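Local coordinates for pesticidal crystal protein CRY4AA (Bacillus thuringiensis, PDB 2C9K) that kills mosquito larvae by binding midgut epithelial cells and promoting their colloid-osmotic lysis as a pore-forming delta-endotoxin, at residues Y525-S530 against T598-D603; S82-H87 against T105-V110. One frame throughout, in Å; residues are numbered along the deposited sequence.

The two contacts sit in different domains of the toxin, their centres about 41 Å apart and their nearest atoms about 27 Å apart. Contact 2 comes first along the chain: it pairs helix 77-89 with helix 103-123 in the N-terminal helical domain, the part associated with pore formation in this family. Contact 1 follows in the C-terminal beta-sandwich domain, where strands 517-527 and 600-609 run side by side in one sheet although 67 residues lie between the two segments. They share no helix, strand or sheet, and the chain completes contact 2 before it reaches contact 1; each contact belongs to one domain of the toxin and neither bridges the two.

Contact 1 of 2, residues Y525-S530 against T598-D603; sequences YASNGS and TTVLID
With chi1 at 46°, CG of Asn-528 sits between its own backbone N and carbonyl carbon, and from there the amide reaches across to Thr-599. Its oxygen OD1 takes a weak hydrogen bond from Thr-599 N at 2.7 Å, while ND2 lies 3.5 Å from Thr-599 CB and donates elsewhere, to Gly-557 O. The Thr-599 hydroxyl is bound by Tyr-560 OH. Backbone joins in as well: Asn-528 N donates to Thr-599 O at 3.2 Å, so main chain and, more weakly, side chain of Asn-528 both bond to Thr-599, just past the end of 525-527 and just before 600-603 begins.

Farther in, the bonding is that of a regular antiparallel ladder, the axes of 525-527 and 600-603 at 169° to each other. Ala-526 and Leu-601 form the hydrogen-bonded pair: Ala-526 N donates to Leu-601 O at 2.8 Å, and Leu-601 N returns a straighter bond to Ala-526 O at 2.7 Å. Tyr-525 with Ile-602 and Ser-527 with Val-600 are the non-hydrogen-bonded pairs on either side. The two segments belong to strands 517-527 and 600-609 of the C-terminal domain, a jelly-roll-like beta-sandwich in the three-domain Cry toxins.

One face of the sheet carries Ala-526 and Leu-601, whose CB atoms meet at 3.9 Å. On the other, Tyr-525 CB packs 4.1 Å from Ile-602 CD1, and Tyr-525 CD1 lies near Val-600 CG1, oblique to the ring. The ring then leads away from the partner strand, and its hydroxyl is hydrogen-bonded to Asn-552 N. Val-600 CG2 lies near Ser-527 OG on this same face. Beyond the strand, Gly-529 turns with a positive phi and sets its CA 3.7 Å from Thr-598 OG1, a hydroxyl held by Thr-533 O.

Contact 2 of 2, residues S82-H87 against T105-V110; sequences STYHNH and TQIQLV
Gln-106 reaches into the groove between Thr-83, Tyr-84 and His-87 on the facing helix. Its CG lies anti to the backbone N (chi1 -162°), which lays that carbon 3.4 Å from Tyr-84 CA; a bend at chi2 (59°) brings CD between Thr-83 and His-87. OE1 sits 3.0 Å from His-87 CD2, the planes of amide and imidazole 41° apart, while NE2 lies beside Thr-83 CG2, the two side chains crossing at about a right angle. No hydrogen bond joins the two segments; OE1 is also near His-87 NE2, but at a poor angle, and the Thr-83 hydroxyl bonds back to Asn-79 O.

One residue on, Ile-107 brings CG1 to the edge of the Tyr-84 ring, 3.7 Å from CE1. Tyr-84 OH is hydrogen-bonded to Gln-156 OE1 of helix 140-164, and Gln-156 also touches Ile-107.

A turn beyond Gln-106, Val-110 sets CG2 3.4 Å from Tyr-84 CB, and both Val-110 and Tyr-84 touch Val-153 of helix 140-164. The axes of 82-87 and 105-110 pass 9.6 Å apart and run nearly antiparallel; their helices, 77-89 and 103-123, are neighbours in the amphipathic helical bundle of a Cry toxin's N-terminal domain, packed against its central helix.

Contact 1 of 2, residues Y525-S530 against T598-D603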
ATOM      1  N   TYR A 525       0.878   3.991  18.080  1.00 27.56           N
ATOM      2  CA  TYR A 525      -0.537   4.332  18.184  1.00 27.87           C
ATOM      3  C   TYR A 525      -0.779   5.829  18.143  1.00 28.51           C
ATOM      4  O   TYR A 525       0.152   6.627  18.145  1.00 29.64           O
ATOM      5  CB  TYR A 525      -1.069   3.832  19.520  1.00 27.97           C
ATOM      6  CG  TYR A 525      -0.551   4.693  20.657  1.00 30.02           C
ATOM      7  CD1 TYR A 525      -1.399   5.560  21.355  1.00 29.69           C
ATOM      8  CD2 TYR A 525       0.810   4.719  20.966  1.00 30.28           C
ATOM      9  CE1 TYR A 525      -0.900   6.431  22.320  1.00 28.52           C
ATOM     10  CE2 TYR A 525       1.314   5.590  21.930  1.00 30.21           C
ATOM     11  CZ  TYR A 525       0.456   6.440  22.597  1.00 29.71           C
ATOM     12  OH  TYR A 525       0.966   7.307  23.531  1.00 31.07           O
ATOM     13  N   ALA A 526      -2.059   6.182  18.150  1.00 29.68           N
ATOM     14  CA  ALA A 526      -2.522   7.566  18.160  1.00 30.15           C
ATOM     15  C   ALA A 526      -3.554   7.600  19.284  1.00 31.27           C
ATOM     16  O   ALA A 526      -4.173   6.579  19.600  1.00 30.56           O
ATOM     17  CB  ALA A 526      -3.172   7.925  16.831  1.00 31.02           C
ATOM     18  N   SER A 527      -3.749   8.763  19.890  1.00 32.44           N
ATOM     19  CA  SER A 527      -4.699   8.857  20.991  1.00 32.49           C
ATOM     20  C   SER A 527      -4.958  10.280  21.437  1.00 32.02           C
ATOM     21  O   SER A 527      -4.028  11.065  21.588  1.00 32.38           O
ATOM     22  CB  SER A 527      -4.175   8.059  22.187  1.00 32.48           C
ATOM     23  OG  SER A 527      -4.983   8.256  23.334  1.00 32.47           O
ATOM     24  N   ASN A 528      -6.224  10.616  21.640  1.00 31.54           N
ATOM     25  CA  ASN A 528      -6.554  11.941  22.126  1.00 32.05           C
ATOM     26  C   ASN A 528      -6.658  11.814  23.648  1.00 32.47           C
ATOM     27  O   ASN A 528      -5.794  11.196  24.270  1.00 30.97           O
ATOM     28  CB  ASN A 528      -7.862  12.455  21.510  1.00 31.40           C
ATOM     29  CG  ASN A 528      -8.962  11.423  21.535  1.00 32.13           C
ATOM     30  OD1 ASN A 528      -8.998  10.566  22.420  1.00 33.00           O
ATOM     31  ND2 ASN A 528      -9.879  11.504  20.572  1.00 29.34           N
ATOM     32  N   GLY A 529      -7.704  12.377  24.245  1.00 33.73           N
ATOM     33  CA  GLY A 529      -7.837  12.309  25.692  1.00 35.15           C
ATOM     34  C   GLY A 529      -6.846  13.224  26.396  1.00 35.57           C
ATOM     35  O   GLY A 529      -6.212  14.068  25.766  1.00 35.15           O
ATOM     36  N   SER A 530      -6.697  13.060  27.704  1.00 36.87           N
ATOM     37  CA  SER A 530      -5.775  13.901  28.458  1.00 38.28           C
ATOM     38  C   SER A 530      -4.975  13.096  29.466  1.00 39.74           C
ATOM     39  O   SER A 530      -5.250  11.922  29.706  1.00 40.59           O
ATOM     40  CB  SER A 530      -6.540  14.975  29.214  1.00 38.21           C
ATOM     41  OG  SER A 530      -7.073  14.419  30.401  1.00 40.21           O
ATOM     42  N   THR A 598     -11.820   8.512  25.461  1.00 37.73           N
ATOM     43  CA  THR A 598     -10.449   8.642  24.983  1.00 35.03           C
ATOM     44  C   THR A 598     -10.212   7.646  23.852  1.00 32.96           C
ATOM     45  O   THR A 598     -10.064   6.454  24.087  1.00 30.80           O
ATOM     46  CB  THR A 598      -9.428   8.390  26.102  1.00 35.10           C
ATOM     47  OG1 THR A 598      -9.607   9.369  27.127  1.00 35.95           O
ATOM     48  CG2 THR A 598      -8.011   8.502  25.571  1.00 33.94           C
ATOM     49  N   THR A 599     -10.197   8.156  22.623  1.00 32.18           N
ATOM     50  CA  THR A 599      -9.982   7.341  21.428  1.00 31.19           C
ATOM     51  C   THR A 599      -8.525   6.935  21.276  1.00 31.11           C
ATOM     52  O   THR A 599      -7.624   7.765  21.394  1.00 33.21           O
ATOM     53  CB  THR A 599     -10.381   8.103  20.141  1.00 30.82           C
ATOM     54  OG1 THR A 599     -11.797   8.327  20.123  1.00 30.52           O
ATOM     55  CG2 THR A 599      -9.977   7.312  18.911  1.00 29.61           C
ATOM     56  N   VAL A 600      -8.300   5.654  21.004  1.00 30.03           N
ATOM     57  CA  VAL A 600      -6.954   5.126  20.804  1.00 27.42           C
ATOM     58  C   VAL A 600      -6.919   4.410  19.457  1.00 25.95           C
ATOM     59  O   VAL A 600      -7.737   3.528  19.189  1.00 24.71           O
ATOM     60  CB  VAL A 600      -6.564   4.125  21.920  1.00 27.41           C
ATOM     61  CG1 VAL A 600      -5.189   3.525  21.632  1.00 27.50           C
ATOM     62  CG2 VAL A 600      -6.553   4.832  23.265  1.00 26.20           C
ATOM     63  N   LEU A 601      -5.988   4.806  18.599  1.00 25.00           N
ATOM     64  CA  LEU A 601      -5.872   4.173  17.295  1.00 24.73           C
ATOM     65  C   LEU A 601      -4.585   3.358  17.222  1.00 24.41           C
ATOM     66  O   LEU A 601      -3.486   3.905  17.275  1.00 23.93           O
ATOM     67  CB  LEU A 601      -5.910   5.229  16.192  1.00 25.81           C
ATOM     68  CG  LEU A 601      -7.200   6.055  16.137  1.00 28.57           C
ATOM     69  CD1 LEU A 601      -7.102   7.079  15.023  1.00 29.91           C
ATOM     70  CD2 LEU A 601      -8.399   5.145  15.912  1.00 29.19           C
ATOM     71  N   ILE A 602      -4.731   2.042  17.124  1.00 23.78           N
ATOM     72  CA  ILE A 602      -3.580   1.155  17.051  1.00 23.40           C
ATOM     73  C   ILE A 602      -3.119   0.961  15.618  1.00 22.79           C
ATOM     74  O   ILE A 602      -3.872   0.472  14.776  1.00 22.45           O
ATOM     75  CB  ILE A 602      -3.896  -0.235  17.622  1.00 22.85           C
ATOM     76  CG1 ILE A 602      -4.168  -0.145  19.122  1.00 21.47           C
ATOM     77  CG2 ILE A 602      -2.736  -1.162  17.355  1.00 23.01           C
ATOM     78  CD1 ILE A 602      -2.967   0.244  19.935  1.00 20.29           C
ATOM     79  N   ASP A 603      -1.867   1.318  15.357  1.00 22.76           N
ATOM     80  CA  ASP A 603      -1.290   1.189  14.027  1.00 21.82           C
ATOM     81  C   ASP A 603      -0.405  -0.048  13.849  1.00 20.98           C
ATOM     82  O   ASP A 603      -0.794  -1.007  13.175  1.00 19.54           O
ATOM     83  CB  ASP A 603      -0.500   2.459  13.702  1.00 24.46           C
ATOM     84  CG  ASP A 603       0.256   2.359  12.403  1.00 27.24           C
ATOM     85  OD1 ASP A 603      -0.295   1.782  11.437  1.00 28.02           O
ATOM     86  OD2 ASP A 603       1.396   2.872  12.351  1.00 27.65           O
TER

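Contact 2 of 2, residues S82-H87 against T105-V110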
ATOM      1  N   SER A  82      24.544  10.199  -8.806  0.50 48.83           N
ATOM      2  CA  SER A  82      25.582   9.350  -9.377  0.50 48.65           C
ATOM      3  C   SER A  82      26.947   9.580  -8.730  0.50 48.09           C
ATOM      4  O   SER A  82      27.636   8.629  -8.364  0.50 47.11           O
ATOM      5  CB  SER A  82      25.684   9.591 -10.881  0.50 49.75           C
ATOM      6  OG  SER A  82      24.478   9.234 -11.533  1.00 52.96           O
ATOM      7  N   THR A  83      27.335  10.846  -8.597  1.00 48.26           N
ATOM      8  CA  THR A  83      28.616  11.195  -7.989  1.00 47.75           C
ATOM      9  C   THR A  83      28.645  10.730  -6.536  1.00 48.13           C
ATOM     10  O   THR A  83      29.617  10.127  -6.082  1.00 48.81           O
ATOM     11  CB  THR A  83      28.856  12.719  -8.032  1.00 47.49           C
ATOM     12  OG1 THR A  83      28.829  13.172  -9.393  1.00 47.15           O
ATOM     13  CG2 THR A  83      30.203  13.061  -7.417  1.00 46.46           C
ATOM     14  N   TYR A  84      27.573  11.023  -5.810  1.00 47.96           N
ATOM     15  CA  TYR A  84      27.458  10.621  -4.415  1.00 48.22           C
ATOM     16  C   TYR A  84      27.580   9.107  -4.313  1.00 49.58           C
ATOM     17  O   TYR A  84      28.301   8.580  -3.462  1.00 49.79           O
ATOM     18  CB  TYR A  84      26.101  11.042  -3.856  1.00 47.04           C
ATOM     19  CG  TYR A  84      25.737  10.342  -2.565  1.00 44.47           C
ATOM     20  CD1 TYR A  84      26.226  10.793  -1.346  1.00 42.96           C
ATOM     21  CD2 TYR A  84      24.928   9.204  -2.571  1.00 42.22           C
ATOM     22  CE1 TYR A  84      25.924  10.136  -0.167  1.00 43.46           C
ATOM     23  CE2 TYR A  84      24.623   8.538  -1.396  1.00 42.16           C
ATOM     24  CZ  TYR A  84      25.124   9.011  -0.198  1.00 43.45           C
ATOM     25  OH  TYR A  84      24.830   8.364   0.975  1.00 45.54           O
ATOM     26  N   HIS A  85      26.853   8.415  -5.184  1.00 50.00           N
ATOM     27  CA  HIS A  85      26.854   6.961  -5.199  1.00 50.93           C
ATOM     28  C   HIS A  85      28.247   6.377  -5.420  1.00 52.46           C
ATOM     29  O   HIS A  85      28.601   5.370  -4.808  1.00 53.23           O
ATOM     30  CB  HIS A  85      25.898   6.448  -6.279  1.00 48.53           C
ATOM     31  CG  HIS A  85      25.780   4.957  -6.322  1.00 46.93           C
ATOM     32  ND1 HIS A  85      25.453   4.205  -5.215  1.00 44.61           N
ATOM     33  CD2 HIS A  85      25.921   4.081  -7.344  1.00 46.32           C
ATOM     34  CE1 HIS A  85      25.396   2.930  -5.553  1.00 44.69           C
ATOM     35  NE2 HIS A  85      25.675   2.827  -6.840  1.00 45.14           N
ATOM     36  N   ASN A  86      29.035   7.011  -6.287  1.00 54.18           N
ATOM     37  CA  ASN A  86      30.386   6.530  -6.572  1.00 55.12           C
ATOM     38  C   ASN A  86      31.313   6.691  -5.374  1.00 56.91           C
ATOM     39  O   ASN A  86      31.904   5.717  -4.912  1.00 57.73           O
ATOM     40  CB  ASN A  86      30.987   7.260  -7.780  1.00 53.18           C
ATOM     41  CG  ASN A  86      30.290   6.910  -9.080  1.00 51.48           C
ATOM     42  OD1 ASN A  86      29.927   5.757  -9.314  1.00 50.97           O
ATOM     43  ND2 ASN A  86      30.118   7.902  -9.941  1.00 50.84           N
ATOM     44  N   HIS A  87      31.438   7.916  -4.872  1.00 58.27           N
ATOM     45  CA  HIS A  87      32.302   8.183  -3.727  1.00 59.57           C
ATOM     46  C   HIS A  87      31.991   7.244  -2.566  1.00 59.20           C
ATOM     47  O   HIS A  87      32.875   6.885  -1.781  1.00 58.37           O
ATOM     48  CB  HIS A  87      32.144   9.639  -3.283  1.00 61.15           C
ATOM     49  CG  HIS A  87      32.503  10.629  -4.347  1.00 63.09           C
ATOM     50  ND1 HIS A  87      33.725  10.624  -4.984  1.00 63.37           N
ATOM     51  CD2 HIS A  87      31.800  11.649  -4.890  1.00 63.90           C
ATOM     52  CE1 HIS A  87      33.759  11.598  -5.875  1.00 63.53           C
ATOM     53  NE2 HIS A  87      32.604  12.236  -5.838  1.00 64.12           N
ATOM     54  N   THR A 105      31.498  15.551   2.514  1.00 61.49           N
ATOM     55  CA  THR A 105      31.363  16.724   1.659  1.00 58.88           C
ATOM     56  C   THR A 105      30.349  16.420   0.556  1.00 56.75           C
ATOM     57  O   THR A 105      29.533  17.273   0.192  1.00 55.69           O
ATOM     58  CB  THR A 105      32.729  17.119   1.030  1.00 59.07           C
ATOM     59  OG1 THR A 105      32.605  18.378   0.357  1.00 58.09           O
ATOM     60  CG2 THR A 105      33.187  16.067   0.038  1.00 58.49           C
ATOM     61  N   GLN A 106      30.403  15.191   0.044  1.00 55.12           N
ATOM     62  CA  GLN A 106      29.505  14.728  -1.015  1.00 52.63           C
ATOM     63  C   GLN A 106      28.072  14.665  -0.483  1.00 51.42           C
ATOM     64  O   GLN A 106      27.118  14.972  -1.198  1.00 50.37           O
ATOM     65  CB  GLN A 106      29.950  13.348  -1.496  1.00 51.44           C
ATOM     66  CG  GLN A 106      29.396  12.936  -2.840  1.00 51.92           C
ATOM     67  CD  GLN A 106      29.777  13.893  -3.950  1.00 51.73           C
ATOM     68  OE1 GLN A 106      30.901  14.380  -4.005  1.00 51.89           O
ATOM     69  NE2 GLN A 106      28.841  14.154  -4.851  1.00 52.62           N
ATOM     70  N   ILE A 107      27.927  14.259   0.775  1.00 50.15           N
ATOM     71  CA  ILE A 107      26.616  14.196   1.402  1.00 49.55           C
ATOM     72  C   ILE A 107      26.054  15.620   1.442  1.00 51.33           C
ATOM     73  O   ILE A 107      24.861  15.838   1.232  1.00 52.10           O
ATOM     74  CB  ILE A 107      26.713  13.631   2.844  1.00 47.49           C
ATOM     75  CG1 ILE A 107      27.022  12.134   2.795  1.00 45.98           C
ATOM     76  CG2 ILE A 107      25.423  13.891   3.604  1.00 45.96           C
ATOM     77  CD1 ILE A 107      27.151  11.482   4.161  1.00 44.00           C
ATOM     78  N   GLN A 108      26.929  16.587   1.699  1.00 53.23           N
ATOM     79  CA  GLN A 108      26.538  17.991   1.765  1.00 54.43           C
ATOM     80  C   GLN A 108      25.931  18.493   0.459  1.00 54.04           C
ATOM     81  O   GLN A 108      24.999  19.298   0.471  1.00 53.43           O
ATOM     82  CB  GLN A 108      27.743  18.862   2.119  1.00 56.98           C
ATOM     83  CG  GLN A 108      28.304  18.633   3.509  1.00 61.05           C
ATOM     84  CD  GLN A 108      29.394  19.632   3.864  1.00 63.94           C
ATOM     85  OE1 GLN A 108      29.964  19.585   4.956  1.00 65.58           O
ATOM     86  NE2 GLN A 108      29.685  20.546   2.939  1.00 64.55           N
ATOM     87  N   LEU A 109      26.470  18.036  -0.667  1.00 53.50           N
ATOM     88  CA  LEU A 109      25.959  18.451  -1.970  1.00 53.44           C
ATOM     89  C   LEU A 109      24.597  17.831  -2.258  1.00 52.74           C
ATOM     90  O   LEU A 109      23.687  18.511  -2.738  1.00 53.55           O
ATOM     91  CB  LEU A 109      26.942  18.077  -3.082  1.00 53.83           C
ATOM     92  CG  LEU A 109      28.247  18.872  -3.139  1.00 53.83           C
ATOM     93  CD1 LEU A 109      29.059  18.420  -4.344  1.00 53.64           C
ATOM     94  CD2 LEU A 109      27.941  20.360  -3.228  1.00 52.03           C
ATOM     95  N   VAL A 110      24.455  16.540  -1.973  1.00 50.82           N
ATOM     96  CA  VAL A 110      23.185  15.870  -2.197  1.00 48.16           C
ATOM     97  C   VAL A 110      22.123  16.495  -1.306  1.00 46.36           C
ATOM     98  O   VAL A 110      20.972  16.592  -1.702  1.00 47.02           O
ATOM     99  CB  VAL A 110      23.264  14.352  -1.902  1.00 48.27           C
ATOM    100  CG1 VAL A 110      21.879  13.730  -2.001  1.00 48.09           C
ATOM    101  CG2 VAL A 110      24.196  13.676  -2.895  1.00 46.77           C
TER